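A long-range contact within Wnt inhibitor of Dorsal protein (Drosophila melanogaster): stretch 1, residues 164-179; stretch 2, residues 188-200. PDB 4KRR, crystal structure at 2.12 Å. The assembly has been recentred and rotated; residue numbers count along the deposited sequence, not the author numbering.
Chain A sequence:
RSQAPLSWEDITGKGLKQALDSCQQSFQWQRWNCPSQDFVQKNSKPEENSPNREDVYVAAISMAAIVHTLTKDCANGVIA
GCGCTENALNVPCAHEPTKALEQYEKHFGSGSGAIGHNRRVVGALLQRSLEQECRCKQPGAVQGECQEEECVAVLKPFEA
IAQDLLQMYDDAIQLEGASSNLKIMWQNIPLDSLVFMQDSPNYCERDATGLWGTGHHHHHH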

ATOM      1  N   ASP A 164       8.295   5.772  -1.529  1.00 46.23           N
ATOM      2  CA  ASP A 164       7.412   6.549  -2.394  1.00 39.27           C
ATOM      3  C   ASP A 164       6.270   7.160  -1.590  1.00 33.02           C
ATOM      4  O   ASP A 164       5.917   8.322  -1.780  1.00 33.91           O
ATOM      5  CB  ASP A 164       6.847   5.681  -3.522  1.00 34.07           C
ATOM      6  CG  ASP A 164       7.910   5.244  -4.514  1.00 45.69           C
ATOM      7  OD1 ASP A 164       8.913   5.970  -4.670  1.00 47.27           O
ATOM      8  OD2 ASP A 164       7.739   4.176  -5.139  1.00 51.11           O
ATOM      9  N   LEU A 165       5.698   6.369  -0.688  1.00 33.00           N
ATOM     10  CA  LEU A 165       4.594   6.846   0.139  1.00 37.91           C
ATOM     11  C   LEU A 165       5.061   7.912   1.125  1.00 38.27           C
ATOM     12  O   LEU A 165       4.326   8.854   1.424  1.00 35.98           O
ATOM     13  CB  LEU A 165       3.923   5.684   0.872  1.00 31.97           C
ATOM     14  CG  LEU A 165       3.047   4.772   0.010  1.00 43.00           C
ATOM     15  CD1 LEU A 165       2.566   3.578   0.814  1.00 37.47           C
ATOM     16  CD2 LEU A 165       1.864   5.547  -0.556  1.00 37.05           C
ATOM     17  N   LEU A 166       6.286   7.763   1.624  1.00 40.36           N
ATOM     18  CA  LEU A 166       6.886   8.771   2.493  1.00 36.97           C
ATOM     19  C   LEU A 166       7.022  10.091   1.741  1.00 41.35           C
ATOM     20  O   LEU A 166       6.758  11.161   2.291  1.00 40.84           O
ATOM     21  CB  LEU A 166       8.254   8.313   3.008  1.00 31.48           C
ATOM     22  CG  LEU A 166       8.937   9.280   3.980  1.00 33.33           C
ATOM     23  CD1 LEU A 166       8.041   9.526   5.188  1.00 38.38           C
ATOM     24  CD2 LEU A 166      10.306   8.771   4.418  1.00 35.98           C
ATOM     25  N   GLN A 167       7.429  10.003   0.480  1.00 35.46           N
ATOM     26  CA  GLN A 167       7.552  11.178  -0.375  1.00 37.66           C
ATOM     27  C   GLN A 167       6.185  11.821  -0.601  1.00 43.21           C
ATOM     28  O   GLN A 167       6.032  13.037  -0.487  1.00 36.56           O
ATOM     29  CB  GLN A 167       8.189  10.803  -1.715  1.00 35.18           C
ATOM     30  CG  GLN A 167       8.484  11.989  -2.622  1.00 35.94           C
ATOM     31  CD  GLN A 167       9.533  12.920  -2.044  1.00 47.38           C
ATOM     32  OE1 GLN A 167      10.604  12.483  -1.619  1.00 54.61           O
ATOM     33  NE2 GLN A 167       9.228  14.213  -2.021  1.00 46.29           N
ATOM     34  N   MET A 168       5.192  10.996  -0.917  1.00 40.46           N
ATOM     35  CA  MET A 168       3.831  11.482  -1.119  1.00 38.19           C
ATOM     36  C   MET A 168       3.253  12.065   0.166  1.00 37.15           C
ATOM     37  O   MET A 168       2.477  13.023   0.131  1.00 39.15           O
ATOM     38  CB  MET A 168       2.936  10.367  -1.656  1.00 35.34           C
ATOM     39  CG  MET A 168       2.918  10.276  -3.171  1.00 51.76           C
ATOM     40  SD  MET A 168       1.975   8.860  -3.761  1.00 63.52           S
ATOM     41  CE  MET A 168       3.128   7.547  -3.392  1.00 58.12           C
ATOM     42  N   TYR A 169       3.635  11.479   1.296  1.00 32.56           N
ATOM     43  CA  TYR A 169       3.295  12.033   2.601  1.00 31.46           C
ATOM     44  C   TYR A 169       3.889  13.432   2.759  1.00 36.23           C
ATOM     45  O   TYR A 169       3.231  14.336   3.275  1.00 39.26           O
ATOM     46  CB  TYR A 169       3.779  11.094   3.713  1.00 33.95           C
ATOM     47  CG  TYR A 169       3.908  11.717   5.090  1.00 39.84           C
ATOM     48  CD1 TYR A 169       2.819  11.791   5.954  1.00 43.88           C
ATOM     49  CD2 TYR A 169       5.132  12.197   5.538  1.00 39.85           C
ATOM     50  CE1 TYR A 169       2.947  12.347   7.223  1.00 37.65           C
ATOM     51  CE2 TYR A 169       5.268  12.756   6.796  1.00 39.39           C
ATOM     52  CZ  TYR A 169       4.175  12.830   7.634  1.00 40.23           C
ATOM     53  OH  TYR A 169       4.326  13.387   8.886  1.00 39.93           O
ATOM     54  N   ASP A 170       5.127  13.609   2.301  1.00 35.19           N
ATOM     55  CA  ASP A 170       5.802  14.903   2.389  1.00 37.28           C
ATOM     56  C   ASP A 170       5.139  15.947   1.496  1.00 39.67           C
ATOM     57  O   ASP A 170       5.082  17.125   1.846  1.00 40.56           O
ATOM     58  CB  ASP A 170       7.277  14.784   1.992  1.00 37.13           C
ATOM     59  CG  ASP A 170       8.090  13.957   2.973  1.00 42.93           C
ATOM     60  OD1 ASP A 170       7.667  13.808   4.138  1.00 36.19           O
ATOM     61  OD2 ASP A 170       9.165  13.463   2.574  1.00 40.79           O
ATOM     62  N   ASP A 171       4.648  15.508   0.341  1.00 42.05           N
ATOM     63  CA  ASP A 171       4.100  16.421  -0.657  1.00 41.04           C
ATOM     64  C   ASP A 171       2.575  16.446  -0.653  1.00 42.61           C
ATOM     65  O   ASP A 171       1.953  16.889  -1.620  1.00 42.79           O
ATOM     66  CB  ASP A 171       4.604  16.041  -2.051  1.00 32.93           C
ATOM     67  CG  ASP A 171       6.112  16.150  -2.176  1.00 43.31           C
ATOM     68  OD1 ASP A 171       6.701  17.052  -1.542  1.00 41.15           O
ATOM     69  OD2 ASP A 171       6.706  15.334  -2.910  1.00 49.55           O
ATOM     70  N   ALA A 172       1.977  15.972   0.436  1.00 39.14           N
ATOM     71  CA  ALA A 172       0.524  15.890   0.546  1.00 35.40           C
ATOM     72  C   ALA A 172      -0.141  17.264   0.493  1.00 40.96           C
ATOM     73  O   ALA A 172       0.432  18.260   0.940  1.00 37.89           O
ATOM     74  CB  ALA A 172       0.132  15.161   1.823  1.00 35.93           C
ATOM     75  N   ILE A 173      -1.352  17.307  -0.053  1.00 47.34           N
ATOM     76  CA  ILE A 173      -2.092  18.558  -0.182  1.00 44.05           C
ATOM     77  C   ILE A 173      -3.153  18.686   0.900  1.00 39.79           C
ATOM     78  O   ILE A 173      -3.954  17.772   1.109  1.00 36.01           O
ATOM     79  CB  ILE A 173      -2.791  18.657  -1.549  1.00 47.03           C
ATOM     80  CG1 ILE A 173      -1.792  18.413  -2.680  1.00 42.31           C
ATOM     81  CG2 ILE A 173      -3.478  20.013  -1.705  1.00 37.08           C
ATOM     82  CD1 ILE A 173      -2.429  18.362  -4.050  1.00 40.23           C
ATOM     83  N   GLN A 174      -3.162  19.822   1.587  1.00 31.49           N
ATOM     84  CA  GLN A 174      -4.176  20.070   2.601  1.00 40.60           C
ATOM     85  C   GLN A 174      -5.422  20.686   1.980  1.00 42.46           C
ATOM     86  O   GLN A 174      -5.338  21.617   1.178  1.00 40.14           O
ATOM     87  CB  GLN A 174      -3.639  20.964   3.717  1.00 38.93           C
ATOM     88  CG  GLN A 174      -4.588  21.082   4.899  1.00 41.38           C
ATOM     89  CD  GLN A 174      -3.920  21.662   6.127  1.00 47.55           C
ATOM     90  OE1 GLN A 174      -2.779  22.116   6.071  1.00 47.36           O
ATOM     91  NE2 GLN A 174      -4.630  21.647   7.249  1.00 50.12           N
ATOM     92  N   LEU A 175      -6.579  20.156   2.360  1.00 43.96           N
ATOM     93  CA  LEU A 175      -7.848  20.618   1.818  1.00 47.14           C
ATOM     94  C   LEU A 175      -8.601  21.441   2.850  1.00 47.35           C
ATOM     95  O   LEU A 175      -8.625  21.100   4.033  1.00 41.58           O
ATOM     96  CB  LEU A 175      -8.703  19.429   1.382  1.00 37.29           C
ATOM     97  CG  LEU A 175      -8.062  18.452   0.396  1.00 40.90           C
ATOM     98  CD1 LEU A 175      -9.035  17.330   0.065  1.00 26.59           C
ATOM     99  CD2 LEU A 175      -7.616  19.173  -0.868  1.00 41.17           C
ATOM    100  N   GLU A 176      -9.214  22.527   2.397  1.00 44.32           N
ATOM    101  CA  GLU A 176     -10.026  23.360   3.267  1.00 51.45           C
ATOM    102  C   GLU A 176     -11.462  23.412   2.752  1.00 51.10           C
ATOM    103  O   GLU A 176     -11.695  23.637   1.566  1.00 54.38           O
ATOM    104  CB  GLU A 176      -9.436  24.767   3.357  1.00 53.46           C
ATOM    105  CG  GLU A 176     -10.172  25.686   4.313  1.00 67.25           C
ATOM    106  CD  GLU A 176      -9.519  27.049   4.422  1.00 86.15           C
ATOM    107  OE1 GLU A 176      -8.447  27.245   3.811  1.00 82.05           O
ATOM    108  OE2 GLU A 176     -10.077  27.923   5.118  1.00 97.98           O
ATOM    109  N   GLY A 177     -12.420  23.193   3.648  1.00 45.11           N
ATOM    110  CA  GLY A 177     -13.824  23.190   3.277  1.00 48.31           C
ATOM    111  C   GLY A 177     -14.246  21.905   2.590  1.00 48.82           C
ATOM    112  O   GLY A 177     -15.304  21.842   1.962  1.00 43.58           O
ATOM    113  N   ALA A 178     -13.418  20.872   2.708  1.00 43.29           N
ATOM    114  CA  ALA A 178     -13.711  19.588   2.083  1.00 36.45           C
ATOM    115  C   ALA A 178     -14.717  18.786   2.900  1.00 44.24           C
ATOM    116  O   ALA A 178     -14.787  18.916   4.122  1.00 46.77           O
ATOM    117  CB  ALA A 178     -12.433  18.786   1.884  1.00 40.31           C
ATOM    118  N   SER A 179     -15.496  17.958   2.211  1.00 40.83           N
ATOM    119  CA  SER A 179     -16.453  17.074   2.864  1.00 40.27           C
ATOM    120  C   SER A 179     -15.973  15.628   2.830  1.00 42.89           C
ATOM    121  O   SER A 179     -15.377  15.184   1.849  1.00 58.54           O
ATOM    122  CB  SER A 179     -17.822  17.172   2.194  1.00 46.88           C
ATOM    123  OG  SER A 179     -18.700  16.183   2.704  1.00 59.11           O
ATOM    124  N   ASN A 188      -9.621  16.081 -10.982  1.00 54.62           N
ATOM    125  CA  ASN A 188      -9.465  17.395 -10.368  1.00 53.89           C
ATOM    126  C   ASN A 188      -8.154  17.468  -9.595  1.00 55.57           C
ATOM    127  O   ASN A 188      -7.282  18.276  -9.907  1.00 60.47           O
ATOM    128  CB  ASN A 188     -10.648  17.716  -9.455  1.00 51.44           C
ATOM    129  CG  ASN A 188     -10.481  19.035  -8.724  1.00 58.11           C
ATOM    130  OD1 ASN A 188     -10.592  19.097  -7.500  1.00 60.89           O
ATOM    131  ND2 ASN A 188     -10.207  20.097  -9.474  1.00 72.74           N
ATOM    132  N   ILE A 189      -8.018  16.613  -8.586  1.00 50.61           N
ATOM    133  CA  ILE A 189      -6.764  16.485  -7.853  1.00 53.24           C
ATOM    134  C   ILE A 189      -5.957  15.341  -8.455  1.00 48.16           C
ATOM    135  O   ILE A 189      -6.491  14.251  -8.664  1.00 47.26           O
ATOM    136  CB  ILE A 189      -7.010  16.225  -6.354  1.00 40.60           C
ATOM    137  CG1 ILE A 189      -7.732  17.416  -5.723  1.00 44.89           C
ATOM    138  CG2 ILE A 189      -5.696  15.952  -5.624  1.00 43.00           C
ATOM    139  CD1 ILE A 189      -7.936  17.290  -4.231  1.00 48.20           C
ATOM    140  N   PRO A 190      -4.672  15.594  -8.759  1.00 54.49           N
ATOM    141  CA  PRO A 190      -3.790  14.582  -9.354  1.00 55.05           C
ATOM    142  C   PRO A 190      -3.761  13.282  -8.553  1.00 50.96           C
ATOM    143  O   PRO A 190      -3.807  13.306  -7.322  1.00 41.20           O
ATOM    144  CB  PRO A 190      -2.410  15.258  -9.338  1.00 53.91           C
ATOM    145  CG  PRO A 190      -2.552  16.443  -8.423  1.00 66.06           C
ATOM    146  CD  PRO A 190      -3.974  16.872  -8.555  1.00 55.95           C
ATOM    147  N   LEU A 191      -3.685  12.160  -9.261  1.00 47.15           N
ATOM    148  CA  LEU A 191      -3.759  10.846  -8.635  1.00 45.35           C
ATOM    149  C   LEU A 191      -2.447  10.436  -7.966  1.00 43.64           C
ATOM    150  O   LEU A 191      -2.362   9.376  -7.349  1.00 49.23           O
ATOM    151  CB  LEU A 191      -4.178   9.794  -9.667  1.00 57.52           C
ATOM    152  CG  LEU A 191      -5.057   8.649  -9.160  1.00 65.52           C
ATOM    153  CD1 LEU A 191      -6.359   9.192  -8.589  1.00 49.91           C
ATOM    154  CD2 LEU A 191      -5.331   7.653 -10.275  1.00 72.34           C
ATOM    155  N   ASP A 192      -1.424  11.274  -8.094  1.00 39.84           N
ATOM    156  CA  ASP A 192      -0.142  11.003  -7.451  1.00 44.37           C
ATOM    157  C   ASP A 192       0.055  11.903  -6.234  1.00 46.18           C
ATOM    158  O   ASP A 192       1.161  12.013  -5.702  1.00 51.06           O
ATOM    159  CB  ASP A 192       1.015  11.170  -8.440  1.00 55.66           C
ATOM    160  CG  ASP A 192       1.143  12.589  -8.957  1.00 62.54           C
ATOM    161  OD1 ASP A 192       0.145  13.334  -8.909  1.00 64.19           O
ATOM    162  OD2 ASP A 192       2.245  12.957  -9.417  1.00 69.98           O
ATOM    163  N   SER A 193      -1.027  12.544  -5.801  1.00 40.37           N
ATOM    164  CA  SER A 193      -0.993  13.396  -4.616  1.00 37.59           C
ATOM    165  C   SER A 193      -1.962  12.900  -3.549  1.00 42.43           C
ATOM    166  O   SER A 193      -3.159  12.758  -3.802  1.00 40.32           O
ATOM    167  CB  SER A 193      -1.323  14.846  -4.979  1.00 39.11           C
ATOM    168  OG  SER A 193      -0.346  15.398  -5.844  1.00 53.24           O
ATOM    169  N   LEU A 194      -1.439  12.634  -2.358  1.00 33.33           N
ATOM    170  CA  LEU A 194      -2.279  12.321  -1.211  1.00 37.91           C
ATOM    171  C   LEU A 194      -2.883  13.612  -0.678  1.00 43.09           C
ATOM    172  O   LEU A 194      -2.294  14.685  -0.821  1.00 36.85           O
ATOM    173  CB  LEU A 194      -1.459  11.642  -0.113  1.00 37.24           C
ATOM    174  CG  LEU A 194      -0.885  10.257  -0.412  1.00 40.05           C
ATOM    175  CD1 LEU A 194       0.128   9.861   0.657  1.00 29.20           C
ATOM    176  CD2 LEU A 194      -2.001   9.227  -0.500  1.00 40.21           C
ATOM    177  N   VAL A 195      -4.058  13.512  -0.067  1.00 34.94           N
ATOM    178  CA  VAL A 195      -4.702  14.684   0.508  1.00 36.62           C
ATOM    179  C   VAL A 195      -5.055  14.464   1.972  1.00 31.16           C
ATOM    180  O   VAL A 195      -5.331  13.343   2.393  1.00 35.49           O
ATOM    181  CB  VAL A 195      -5.977  15.086  -0.275  1.00 34.03           C
ATOM    182  CG1 VAL A 195      -5.625  15.487  -1.701  1.00 28.95           C
ATOM    183  CG2 VAL A 195      -6.999  13.956  -0.265  1.00 29.16           C
ATOM    184  N   PHE A 196      -5.023  15.543   2.747  1.00 29.98           N
ATOM    185  CA  PHE A 196      -5.486  15.515   4.128  1.00 32.25           C
ATOM    186  C   PHE A 196      -6.267  16.789   4.412  1.00 36.17           C
ATOM    187  O   PHE A 196      -6.272  17.713   3.597  1.00 36.01           O
ATOM    188  CB  PHE A 196      -4.320  15.344   5.114  1.00 25.17           C
ATOM    189  CG  PHE A 196      -3.367  16.506   5.149  1.00 31.87           C
ATOM    190  CD1 PHE A 196      -2.386  16.645   4.179  1.00 28.54           C
ATOM    191  CD2 PHE A 196      -3.432  17.440   6.169  1.00 39.12           C
ATOM    192  CE1 PHE A 196      -1.504  17.708   4.216  1.00 33.25           C
ATOM    193  CE2 PHE A 196      -2.550  18.503   6.212  1.00 38.80           C
ATOM    194  CZ  PHE A 196      -1.586  18.636   5.237  1.00 38.41           C
ATOM    195  N   MET A 197      -6.927  16.837   5.565  1.00 36.32           N
ATOM    196  CA  MET A 197      -7.831  17.941   5.869  1.00 44.41           C
ATOM    197  C   MET A 197      -7.462  18.677   7.155  1.00 51.27           C
ATOM    198  O   MET A 197      -7.513  19.905   7.211  1.00 63.79           O
ATOM    199  CB  MET A 197      -9.272  17.428   5.943  1.00 38.52           C
ATOM    200  CG  MET A 197      -9.772  16.837   4.628  1.00 41.94           C
ATOM    201  SD  MET A 197     -11.258  15.829   4.783  1.00 55.38           S
ATOM    202  CE  MET A 197     -12.392  16.997   5.533  1.00 65.70           C
ATOM    203  N   GLN A 198      -7.080  17.925   8.180  1.00 42.85           N
ATOM    204  CA  GLN A 198      -6.844  18.505   9.496  1.00 39.07           C
ATOM    205  C   GLN A 198      -5.368  18.776   9.759  1.00 47.18           C
ATOM    206  O   GLN A 198      -4.495  18.063   9.262  1.00 43.55           O
ATOM    207  CB  GLN A 198      -7.394  17.581  10.584  1.00 38.36           C
ATOM    208  CG  GLN A 198      -7.418  18.192  11.977  1.00 60.04           C
ATOM    209  CD  GLN A 198      -8.625  19.077  12.200  1.00 81.16           C
ATOM    210  OE1 GLN A 198      -8.658  19.883  13.129  1.00100.17           O
ATOM    211  NE2 GLN A 198      -9.634  18.924  11.348  1.00 80.22           N
ATOM    212  N   ASP A 199      -5.094  19.812  10.544  1.00 53.14           N
ATOM    213  CA  ASP A 199      -3.744  20.065  11.021  1.00 57.86           C
ATOM    214  C   ASP A 199      -3.325  18.972  11.994  1.00 53.19           C
ATOM    215  O   ASP A 199      -4.165  18.316  12.613  1.00 48.84           O
ATOM    216  CB  ASP A 199      -3.654  21.431  11.706  1.00 51.99           C
ATOM    217  CG  ASP A 199      -3.588  22.576  10.718  1.00 60.02           C
ATOM    218  OD1 ASP A 199      -3.272  22.323   9.536  1.00 74.33           O
ATOM    219  OD2 ASP A 199      -3.840  23.731  11.123  1.00 61.84           O
ATOM    220  N   SER A 200      -2.019  18.775  12.123  1.00 53.72           N
ATOM    221  CA  SER A 200      -1.490  17.809  13.070  1.00 55.04           C
ATOM    222  C   SER A 200      -1.271  18.476  14.421  1.00 62.80           C
ATOM    223  O   SER A 200      -0.913  19.652  14.485  1.00 74.74           O
ATOM    224  CB  SER A 200      -0.181  17.212  12.550  1.00 54.46           C
ATOM    225  OG  SER A 200      -0.401  16.483  11.354  1.00 47.58           O
TER
HETATM  226  O   HOH W   1       1.085  13.646  -2.103  1.00 36.31           O
HETATM  227  O   HOH W   2       1.461  16.282  -3.967  1.00 48.11           O

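Stretch 2 meets stretch 1 as a short parallel β-ladder, with I173 paired to V195 and Q174 to F196, and the contact buries 837 Å² in all. I189 opens the apolar side of it: its CD1 lies 3.9 Å from L175 CD2, and its branched aliphatic chain suits a site bordered by I173 and L175. A type I turn from P190 to S193 then leads the chain toward the end of the helix, where D192 O comes within 3.5 Å of M168 CG. S193 CB lies 3.8 Å from I173 CD1, while its OG is bridged to D171 O by a water.

L194 is buried and points toward stretch 1. Its CD1 packs 3.7 Å from M168 CB, and a wholly apolar leucine side chain suits this buried site. Its backbone is equally engaged: a water accepts from L194 N and donates to M168 O, and I173 N donates to L194 O at 2.9 Å, starting the ladder.

V195 shares a face of the sheet with I173, and its compact side chain also meets L175, whose CD1 is 3.8 Å from V195 CB. F196 lies on the other face, with Q174. Both its polar backbone atoms are used, F196 N donating to I173 O (3.0 Å) and F196 O accepting from L175 N (2.8 Å). Its flat ring receives Q174 CB over one face, 3.9 Å from the centroid, and A172 CB at the edge, 3.8 Å from F196 CD1.

Beyond the ladder, M197 points its CA-to-CB bond away overall, yet its long chain returns, bringing CE to 3.4 Å from A178 O. Q174 NE2, at the end of an extended side chain, donates to D199 OD1 (2.7 Å) and only weakly to M197 O (3.4 Å), so one amide joins a carboxylate and a backbone carbonyl.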